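Long-range contacts in putative uncharacterized protein (Staphylococcus aureus, PDB 3R2T), which is a superantigen-like protein of the staphylococcal/streptococcal toxin family whose precise function is not established, and is probably secreted to act outside the cell: residues 152-157 with 242-247; 141-146 with 175-180; 72-77 with 120-125. One frame throughout, in Å; residues are numbered along the deposited sequence.

Interaction 1: 152-157 with 242-247; sequences RTPNLL and KNIEVN
The parallel strand pair within the five-stranded sheet of the beta-grasp domain brings Leu156 and Leu157 alongside Ile244 and Glu245. Three backbone hydrogen bonds zip the two together: Ile244 N to Asn155 O at 3.0 Å, Leu157 N to Ile244 O at 2.8 Å and Val246 N to Leu157 O at 2.7 Å. Just ahead of this ladder a water takes the backbone N-H of Asn155 (2.6 Å from its N) and donates to Lys242 O, bridging the chains where they have not yet paired. Lys242 and Asn243 both face Asn212 on the other neighbouring strand, a classic beta bulge, and Asn243 OD1 is bonded to Asn212 ND2.

Side chains of the strands alternate between two faces. On the face beneath helix 182-197, a chi1 of 169° swings Leu156 CG away from its backbone N and lets CD1 reach the neighbouring strand, touching Ile244 CG2 at 3.8 Å and Val246 CG2 at 3.9 Å. Leu192, Ile189 and Leu193 of the helix close over this group. On the other, mixed face Leu157 and Glu245 run abreast, with Leu157 CD2 4.2 Å from Glu245 OE2. Asn247 ND2 donates to Glu245 OE1, to which Lys159 adds a long, weak ion pair. A mixed sheet with a parallel pair inside it, and helix 182-197 packed over its Leu156, Ile244 and Val246 side, is as in the beta-grasp fold.

Interaction 2: 141-146 with 175-180; sequences KKNVKS and IQKEEV
Side chains gripping backbone dominate where Asn143 and Glu178 meet. Asn143 works with both ends of its amide: OD1 accepts from Glu178 N at 2.9 Å, while ND2 donates to Gln176 O at 3.0 Å, with that acceptor lying in the amide plane. These two bonds fix which way round the amide sits and clamp the turn at 176-178.

Glu178 returns the grip. Its straight side chain reaches over to two successive backbone N-H groups. Lys145 N meets the syn lone pair of Glu178 OE1 at 2.9 Å; Val144 N reaches Glu178 OE2 from above the carboxylate plane, at 3.0 Å and nearly straight (175°). The carboxylate also stacks on the Asn143 amide, their planes 13° apart. At the far end Lys141 N donates to Glu179 OE1 at 2.7 Å, on the anti side and well out of plane.

Water fills in between. One molecule accepts from Glu179 N and lies within bonding distance of Lys141 O and Asn143 OD1, not necessarily donating to both at once; another spans Lys142 O and Glu178 OE2.

The Lys177 ammonium curls back, bent at chi3 and chi4, to bond Glu179 O at 2.7 Å, and makes a weak bond to Lys141 O. Asp119 is its salt-bridge partner and Thr140 adds a further bond.

No salt bridge joins the two segments; Glu178 uses both oxygens, and Glu179 one, on backbone N-H groups of 141-146, which probably help to stabilise their negative charge. This polar, partly hydrated contact ties the loop after strand 133-141 to the 175-180 segment of the beta-grasp domain.

Interaction 3: 72-77 with 120-125; sequences YELTNV and VFAVPE
Tyr72 O is met by two groups of the facing strand: Ala122 N donates to it at 3.0 Å, nearly straight (171°), and Phe121 CA makes a CA-H...O contact at 3.5 Å. The return bond, Tyr72 N to Ala122 O at 2.9 Å, is rather bent (137°), and Ala122 O also lies at the edge of the Tyr72 ring, in its plane, 3.7 Å from CD2. Two residues along, Leu74 and Val120 make a second hydrogen-bonded pair, with Leu74 N to Val120 O and Val120 N to Leu74 O both 2.9 Å. Between them Glu73 and Phe121 form the non-hydrogen-bonded pair of this antiparallel ladder.

Tyr72, Leu74, Val120 and Ala122 share one face, where Leu74 CB packs against Val120 CB. Packing continues at its ends: Tyr72 CE2 nears Pro124 CG, and Val77 CG2 meets Val120 CG2 at 3.8 Å after the chain turns at Asn76, where a G1 bulge faces Leu118. Phe99 backs this face, edge-to-face with Tyr72. On the other face Glu73 CG touches the edge of the Phe121 ring at CD1, 3.9 Å away, while the Glu73 carboxylate goes on to a salt bridge with Lys188 of helix 182-197.

Backbone bonds therefore set the register, while the faces divide the work: hydrocarbon packing into the OB-fold interior, and a charged link to the beta-grasp helix.

Along the chain interaction 3 closes first, within the OB-fold region; the segments of interactions 2 and 1 then alternate, 141-146, 152-157, 175-180 and 242-247. Interaction 2 is the bridge: its centre is about 14 Å from that of interaction 3 and about 18 Å from that of interaction 1, and it touches both. Arg152 O probably accepts a hydrogen bond from Ile175 N, and Lys142 packs on Asn76. Interactions 1 and 3 stay about 13 Å apart at their nearest atoms, on opposite sides of the chain's centre and in different sheets, yet helix 182-197 packs against side chains of all three contacts. The helix and interaction 2 probably help hold the two domains together.

Interaction 1: 152-157 with 242-247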
loop_
_atom_site.group_PDB
_atom_site.type_symbol
_atom_site.label_atom_id
_atom_site.label_comp_id
_atom_site.label_asym_id
_atom_site.label_seq_id
_atom_site.Cartn_x
_atom_site.Cartn_y
_atom_site.Cartn_z
ATOM N N ARG A 152 10.153 24.106 -21.236
ATOM C CA ARG A 152 9.884 25.276 -20.403
ATOM C C ARG A 152 10.959 25.424 -19.328
ATOM O O ARG A 152 11.395 24.433 -18.725
ATOM C CB ARG A 152 8.529 25.145 -19.717
ATOM C CG ARG A 152 7.369 24.915 -20.672
ATOM C CD ARG A 152 7.206 26.035 -21.678
ATOM N NE ARG A 152 6.277 25.638 -22.727
ATOM C CZ ARG A 152 5.998 26.366 -23.807
ATOM N NH1 ARG A 152 6.581 27.548 -23.982
ATOM N NH2 ARG A 152 5.126 25.906 -24.720
ATOM N N THR A 153 11.375 26.665 -19.090
ATOM C CA THR A 153 12.374 26.963 -18.062
ATOM C C THR A 153 11.907 28.099 -17.154
ATOM O O THR A 153 12.470 29.190 -17.144
ATOM C CB THR A 153 13.751 27.297 -18.658
ATOM O OG1 THR A 153 13.601 28.323 -19.633
ATOM C CG2 THR A 153 14.354 26.088 -19.295
ATOM N N PRO A 154 10.859 27.845 -16.388
ATOM C CA PRO A 154 10.412 28.879 -15.474
ATOM C C PRO A 154 11.440 29.064 -14.353
ATOM O O PRO A 154 12.149 28.111 -13.995
ATOM C CB PRO A 154 9.126 28.289 -14.905
ATOM C CG PRO A 154 9.373 26.776 -14.955
ATOM C CD PRO A 154 10.110 26.581 -16.231
ATOM N N ASN A 155 11.545 30.281 -13.811
ATOM C CA ASN A 155 12.497 30.531 -12.735
ATOM C C ASN A 155 12.083 29.782 -11.488
ATOM O O ASN A 155 10.895 29.664 -11.183
ATOM C CB ASN A 155 12.607 32.020 -12.383
ATOM C CG ASN A 155 13.704 32.302 -11.328
ATOM O OD1 ASN A 155 14.733 31.631 -11.297
ATOM N ND2 ASN A 155 13.480 33.302 -10.481
ATOM N N LEU A 156 13.084 29.252 -10.798
ATOM C CA LEU A 156 12.910 28.561 -9.534
ATOM C C LEU A 156 13.608 29.541 -8.581
ATOM O O LEU A 156 14.810 29.743 -8.676
ATOM C CB LEU A 156 13.613 27.209 -9.510
ATOM C CG LEU A 156 13.724 26.511 -8.144
ATOM C CD1 LEU A 156 12.373 26.306 -7.487
ATOM C CD2 LEU A 156 14.440 25.178 -8.281
ATOM N N LEU A 157 12.850 30.208 -7.721
ATOM C CA LEU A 157 13.427 31.141 -6.779
ATOM C C LEU A 157 13.469 30.475 -5.418
ATOM O O LEU A 157 12.434 30.073 -4.886
ATOM C CB LEU A 157 12.589 32.411 -6.712
ATOM C CG LEU A 157 13.070 33.477 -5.731
ATOM C CD1 LEU A 157 14.470 33.960 -6.083
ATOM C CD2 LEU A 157 12.076 34.648 -5.725
ATOM N N LYS A 242 4.021 30.080 -14.387
ATOM C CA LYS A 242 4.705 31.369 -14.456
ATOM C C LYS A 242 6.057 31.331 -13.730
ATOM O O LYS A 242 7.050 31.838 -14.224
ATOM C CB LYS A 242 3.861 32.458 -13.819
ATOM C CG LYS A 242 4.399 33.881 -14.104
ATOM C CD LYS A 242 3.453 34.955 -13.562
ATOM C CE LYS A 242 3.765 36.343 -14.165
ATOM N NZ LYS A 242 2.799 37.397 -13.695
ATOM N N ASN A 243 6.069 30.779 -12.533
ATOM C CA ASN A 243 7.308 30.666 -11.750
ATOM C C ASN A 243 7.101 29.711 -10.597
ATOM O O ASN A 243 5.973 29.257 -10.339
ATOM C CB ASN A 243 7.812 32.047 -11.259
ATOM C CG ASN A 243 6.807 32.760 -10.374
ATOM O OD1 ASN A 243 6.448 32.276 -9.308
ATOM N ND2 ASN A 243 6.353 33.932 -10.818
ATOM N N ILE A 244 8.183 29.387 -9.914
ATOM C CA ILE A 244 8.123 28.491 -8.772
ATOM C C ILE A 244 8.967 29.143 -7.688
ATOM O O ILE A 244 10.087 29.587 -7.958
ATOM C CB ILE A 244 8.689 27.126 -9.132
ATOM C CG1 ILE A 244 7.939 26.550 -10.360
ATOM C CG2 ILE A 244 8.627 26.170 -7.924
ATOM C CD1 ILE A 244 8.577 25.340 -10.971
ATOM N N GLU A 245 8.435 29.217 -6.477
ATOM C CA GLU A 245 9.138 29.830 -5.385
ATOM C C GLU A 245 9.192 28.906 -4.169
ATOM O O GLU A 245 8.193 28.286 -3.782
ATOM C CB GLU A 245 8.479 31.163 -5.003
ATOM C CG GLU A 245 9.113 31.827 -3.785
ATOM C CD GLU A 245 8.556 33.233 -3.498
ATOM O OE1 GLU A 245 8.510 33.633 -2.315
ATOM O OE2 GLU A 245 8.145 33.924 -4.453
ATOM N N VAL A 246 10.370 28.799 -3.591
ATOM C CA VAL A 246 10.562 28.003 -2.398
ATOM C C VAL A 246 10.947 28.930 -1.253
ATOM O O VAL A 246 11.796 29.812 -1.437
ATOM C CB VAL A 246 11.694 26.970 -2.616
ATOM C CG1 VAL A 246 12.041 26.261 -1.323
ATOM C CG2 VAL A 246 11.310 25.984 -3.703
ATOM N N ASN A 247 10.301 28.760 -0.100
ATOM C CA ASN A 247 10.642 29.509 1.105
ATOM C C ASN A 247 11.103 28.520 2.175
ATOM O O ASN A 247 10.336 27.663 2.618
ATOM C CB ASN A 247 9.486 30.387 1.575
ATOM C CG ASN A 247 9.426 31.701 0.819
ATOM O OD1 ASN A 247 10.161 32.630 1.140
ATOM N ND2 ASN A 247 8.553 31.791 -0.172
HETATM O O HOH W 1 10.015 32.207 -14.634
#

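Interaction 2: 141-146 with 175-180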
loop_
_atom_site.group_PDB
_atom_site.type_symbol
_atom_site.label_atom_id
_atom_site.label_comp_id
_atom_site.label_asym_id
_atom_site.label_seq_id
_atom_site.Cartn_x
_atom_site.Cartn_y
_atom_site.Cartn_z
ATOM N N LYS A 141 -0.161 12.269 -19.840
ATOM C CA LYS A 141 -0.118 12.004 -21.274
ATOM C C LYS A 141 1.252 12.426 -21.755
ATOM O O LYS A 141 1.826 13.383 -21.237
ATOM C CB LYS A 141 -1.156 12.813 -22.057
ATOM C CG LYS A 141 -2.612 12.422 -21.869
ATOM C CD LYS A 141 -3.467 13.179 -22.891
ATOM C CE LYS A 141 -4.915 12.696 -22.941
ATOM N NZ LYS A 141 -5.617 13.305 -24.123
ATOM N N LYS A 142 1.774 11.729 -22.757
ATOM C CA LYS A 142 3.090 12.068 -23.312
ATOM C C LYS A 142 3.021 13.335 -24.166
ATOM O O LYS A 142 1.939 13.808 -24.530
ATOM C CB LYS A 142 3.660 10.913 -24.145
ATOM C CG LYS A 142 2.914 10.575 -25.440
ATOM C CD LYS A 142 3.569 9.335 -26.099
ATOM C CE LYS A 142 2.979 8.962 -27.451
ATOM N NZ LYS A 142 3.338 9.909 -28.528
ATOM N N ASN A 143 4.190 13.890 -24.455
ATOM C CA ASN A 143 4.286 15.078 -25.283
ATOM C C ASN A 143 3.777 14.871 -26.691
ATOM O O ASN A 143 4.036 13.844 -27.300
ATOM C CB ASN A 143 5.735 15.529 -25.392
ATOM C CG ASN A 143 6.223 16.192 -24.143
ATOM O OD1 ASN A 143 5.471 16.377 -23.192
ATOM N ND2 ASN A 143 7.487 16.579 -24.143
ATOM N N VAL A 144 3.065 15.867 -27.191
ATOM C CA VAL A 144 2.552 15.867 -28.556
ATOM C C VAL A 144 3.607 16.489 -29.473
ATOM O O VAL A 144 3.741 16.092 -30.635
ATOM C CB VAL A 144 1.256 16.699 -28.653
ATOM C CG1 VAL A 144 0.915 17.036 -30.112
ATOM C CG2 VAL A 144 0.107 15.982 -27.946
ATOM N N LYS A 145 4.334 17.486 -28.957
ATOM C CA LYS A 145 5.375 18.169 -29.730
ATOM C C LYS A 145 6.756 17.646 -29.382
ATOM O O LYS A 145 6.913 16.847 -28.473
ATOM C CB LYS A 145 5.295 19.683 -29.527
ATOM C CG LYS A 145 4.036 20.262 -30.122
ATOM C CD LYS A 145 3.844 21.749 -29.857
ATOM C CE LYS A 145 2.559 22.235 -30.564
ATOM N NZ LYS A 145 2.286 23.692 -30.356
ATOM N N SER A 146 7.748 18.102 -30.133
ATOM C CA SER A 146 9.115 17.689 -29.931
ATOM C C SER A 146 9.670 18.365 -28.698
ATOM O O SER A 146 9.216 19.447 -28.306
ATOM C CB SER A 146 9.969 18.038 -31.147
ATOM O OG SER A 146 10.033 19.442 -31.347
ATOM N N ILE A 175 11.469 21.830 -17.296
ATOM C CA ILE A 175 10.415 20.857 -17.344
ATOM C C ILE A 175 10.370 20.371 -18.776
ATOM O O ILE A 175 10.204 21.147 -19.703
ATOM C CB ILE A 175 9.083 21.490 -16.911
ATOM C CG1 ILE A 175 9.236 22.078 -15.492
ATOM C CG2 ILE A 175 7.939 20.458 -16.997
ATOM C CD1 ILE A 175 8.100 22.954 -15.060
ATOM N N GLN A 176 10.573 19.075 -18.944
ATOM C CA GLN A 176 10.557 18.439 -20.263
ATOM C C GLN A 176 9.155 18.112 -20.820
ATOM O O GLN A 176 8.944 18.102 -22.043
ATOM C CB GLN A 176 11.456 17.183 -20.274
ATOM C CG GLN A 176 11.752 16.428 -18.912
ATOM C CD GLN A 176 10.549 16.112 -18.001
ATOM O OE1 GLN A 176 9.734 17.001 -17.669
ATOM N NE2 GLN A 176 10.479 14.852 -17.529
ATOM N N LYS A 177 8.199 17.893 -19.932
ATOM C CA LYS A 177 6.857 17.510 -20.324
ATOM C C LYS A 177 5.838 18.652 -20.404
ATOM O O LYS A 177 5.871 19.570 -19.596
ATOM C CB LYS A 177 6.338 16.483 -19.322
ATOM C CG LYS A 177 7.171 15.204 -19.246
ATOM C CD LYS A 177 6.663 14.313 -18.090
ATOM C CE LYS A 177 5.496 13.444 -18.458
ATOM N NZ LYS A 177 4.432 13.988 -19.328
ATOM N N GLU A 178 4.931 18.549 -21.374
ATOM C CA GLU A 178 3.834 19.516 -21.570
ATOM C C GLU A 178 2.849 19.380 -20.415
ATOM O O GLU A 178 2.295 20.374 -19.899
ATOM C CB GLU A 178 3.115 19.221 -22.875
ATOM C CG GLU A 178 4.037 19.352 -24.080
ATOM C CD GLU A 178 3.488 18.731 -25.360
ATOM O OE1 GLU A 178 4.208 18.809 -26.379
ATOM O OE2 GLU A 178 2.371 18.157 -25.350
ATOM N N GLU A 179 2.641 18.130 -20.013
ATOM C CA GLU A 179 1.777 17.808 -18.900
ATOM C C GLU A 179 2.682 17.132 -17.861
ATOM O O GLU A 179 3.255 16.076 -18.124
ATOM C CB GLU A 179 0.660 16.869 -19.359
ATOM C CG GLU A 179 -0.364 16.564 -18.256
ATOM C CD GLU A 179 -1.498 15.611 -18.698
ATOM O OE1 GLU A 179 -1.307 14.372 -18.629
ATOM O OE2 GLU A 179 -2.594 16.123 -19.052
ATOM N N VAL A 180 2.800 17.730 -16.688
ATOM C CA VAL A 180 3.654 17.209 -15.651
ATOM C C VAL A 180 2.873 17.018 -14.329
ATOM O O VAL A 180 2.069 17.866 -13.934
ATOM C CB VAL A 180 4.851 18.157 -15.456
ATOM C CG1 VAL A 180 4.396 19.452 -14.878
ATOM C CG2 VAL A 180 5.942 17.518 -14.588
HETATM O O HOH W 2 3.490 15.600 -21.335
HETATM O O HOH W 3 0.941 16.360 -23.694
#

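Interaction 3: 72-77 with 120-125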
loop_
_atom_site.group_PDB
_atom_site.type_symbol
_atom_site.label_atom_id
_atom_site.label_comp_id
_atom_site.label_asym_id
_atom_site.label_seq_id
_atom_site.Cartn_x
_atom_site.Cartn_y
_atom_site.Cartn_z
ATOM N N TYR A 72 12.219 7.301 -11.232
ATOM C CA TYR A 72 12.285 6.737 -12.574
ATOM C C TYR A 72 11.325 7.440 -13.504
ATOM O O TYR A 72 10.218 7.761 -13.106
ATOM C CB TYR A 72 11.882 5.259 -12.526
ATOM C CG TYR A 72 12.679 4.400 -11.549
ATOM C CD1 TYR A 72 13.716 3.586 -11.981
ATOM C CD2 TYR A 72 12.377 4.400 -10.192
ATOM C CE1 TYR A 72 14.445 2.787 -11.066
ATOM C CE2 TYR A 72 13.086 3.612 -9.287
ATOM C CZ TYR A 72 14.111 2.821 -9.722
ATOM O OH TYR A 72 14.794 2.061 -8.800
ATOM N N GLU A 73 11.743 7.656 -14.743
ATOM C CA GLU A 73 10.909 8.286 -15.754
ATOM C C GLU A 73 10.630 7.287 -16.873
ATOM O O GLU A 73 11.522 6.902 -17.610
ATOM C CB GLU A 73 11.589 9.523 -16.328
ATOM C CG GLU A 73 11.820 10.632 -15.314
ATOM C CD GLU A 73 12.602 11.784 -15.892
ATOM O OE1 GLU A 73 12.558 11.981 -17.129
ATOM O OE2 GLU A 73 13.268 12.492 -15.107
ATOM N N LEU A 74 9.371 6.891 -16.990
ATOM C CA LEU A 74 8.937 5.934 -17.983
ATOM C C LEU A 74 8.144 6.701 -19.031
ATOM O O LEU A 74 7.395 7.619 -18.689
ATOM C CB LEU A 74 8.110 4.881 -17.276
ATOM C CG LEU A 74 8.961 4.433 -16.066
ATOM C CD1 LEU A 74 8.165 3.756 -14.987
ATOM C CD2 LEU A 74 10.156 3.601 -16.531
ATOM N N THR A 75 8.309 6.348 -20.300
ATOM C CA THR A 75 7.645 7.090 -21.360
ATOM C C THR A 75 6.925 6.219 -22.377
ATOM O O THR A 75 7.337 5.095 -22.638
ATOM C CB THR A 75 8.674 7.972 -22.107
ATOM O OG1 THR A 75 9.416 8.753 -21.152
ATOM C CG2 THR A 75 7.987 8.907 -23.094
ATOM N N ASN A 76 5.849 6.779 -22.946
ATOM C CA ASN A 76 5.025 6.129 -23.958
ATOM C C ASN A 76 4.670 4.706 -23.561
ATOM O O ASN A 76 4.875 3.761 -24.328
ATOM C CB ASN A 76 5.717 6.159 -25.331
ATOM C CG ASN A 76 4.778 5.733 -26.480
ATOM O OD1 ASN A 76 3.555 5.820 -26.370
ATOM N ND2 ASN A 76 5.358 5.277 -27.574
ATOM N N VAL A 77 4.140 4.575 -22.348
ATOM C CA VAL A 77 3.728 3.295 -21.792
ATOM C C VAL A 77 2.258 3.038 -22.073
ATOM O O VAL A 77 1.449 3.971 -22.168
ATOM C CB VAL A 77 3.917 3.237 -20.240
ATOM C CG1 VAL A 77 5.371 3.296 -19.879
ATOM C CG2 VAL A 77 3.154 4.351 -19.570
ATOM N N VAL A 120 5.104 8.115 -16.947
ATOM C CA VAL A 120 4.954 7.787 -15.558
ATOM C C VAL A 120 6.192 8.159 -14.807
ATOM O O VAL A 120 7.302 7.773 -15.202
ATOM C CB VAL A 120 4.726 6.267 -15.374
ATOM C CG1 VAL A 120 4.684 5.893 -13.896
ATOM C CG2 VAL A 120 3.450 5.802 -16.106
ATOM N N PHE A 121 6.010 8.948 -13.741
ATOM C CA PHE A 121 7.101 9.306 -12.879
ATOM C C PHE A 121 6.864 8.420 -11.678
ATOM O O PHE A 121 5.814 8.482 -11.077
ATOM C CB PHE A 121 7.082 10.785 -12.506
ATOM C CG PHE A 121 8.250 11.188 -11.648
ATOM C CD1 PHE A 121 9.497 11.416 -12.222
ATOM C CD2 PHE A 121 8.112 11.317 -10.275
ATOM C CE1 PHE A 121 10.592 11.769 -11.428
ATOM C CE2 PHE A 121 9.194 11.663 -9.483
ATOM C CZ PHE A 121 10.438 11.881 -10.057
ATOM N N ALA A 122 7.831 7.582 -11.348
ATOM C CA ALA A 122 7.694 6.620 -10.259
ATOM C C ALA A 122 8.764 6.759 -9.199
ATOM O O ALA A 122 9.923 7.035 -9.506
ATOM C CB ALA A 122 7.722 5.187 -10.835
ATOM N N VAL A 123 8.342 6.582 -7.950
ATOM C CA VAL A 123 9.212 6.642 -6.771
ATOM C C VAL A 123 8.809 5.441 -5.903
ATOM O O VAL A 123 7.632 5.217 -5.645
ATOM C CB VAL A 123 9.015 7.962 -5.990
ATOM C CG1 VAL A 123 9.917 8.009 -4.762
ATOM C CG2 VAL A 123 9.291 9.139 -6.887
ATOM N N PRO A 124 9.774 4.664 -5.443
ATOM C CA PRO A 124 9.311 3.524 -4.665
ATOM C C PRO A 124 8.807 3.860 -3.264
ATOM O O PRO A 124 9.472 4.591 -2.549
ATOM C CB PRO A 124 10.570 2.633 -4.550
ATOM C CG PRO A 124 11.686 3.381 -5.247
ATOM C CD PRO A 124 11.238 4.788 -5.435
ATOM N N GLU A 125 7.607 3.383 -2.925
ATOM C CA GLU A 125 7.093 3.466 -1.559
ATOM C C GLU A 125 7.626 2.147 -0.964
ATOM O O GLU A 125 7.977 2.081 0.205
ATOM C CB GLU A 125 5.583 3.538 -1.509
ATOM C CG GLU A 125 4.995 4.747 -2.226
ATOM C CD GLU A 125 5.521 6.062 -1.681
ATOM O OE1 GLU A 125 5.869 6.163 -0.473
ATOM O OE2 GLU A 125 5.601 7.004 -2.474
#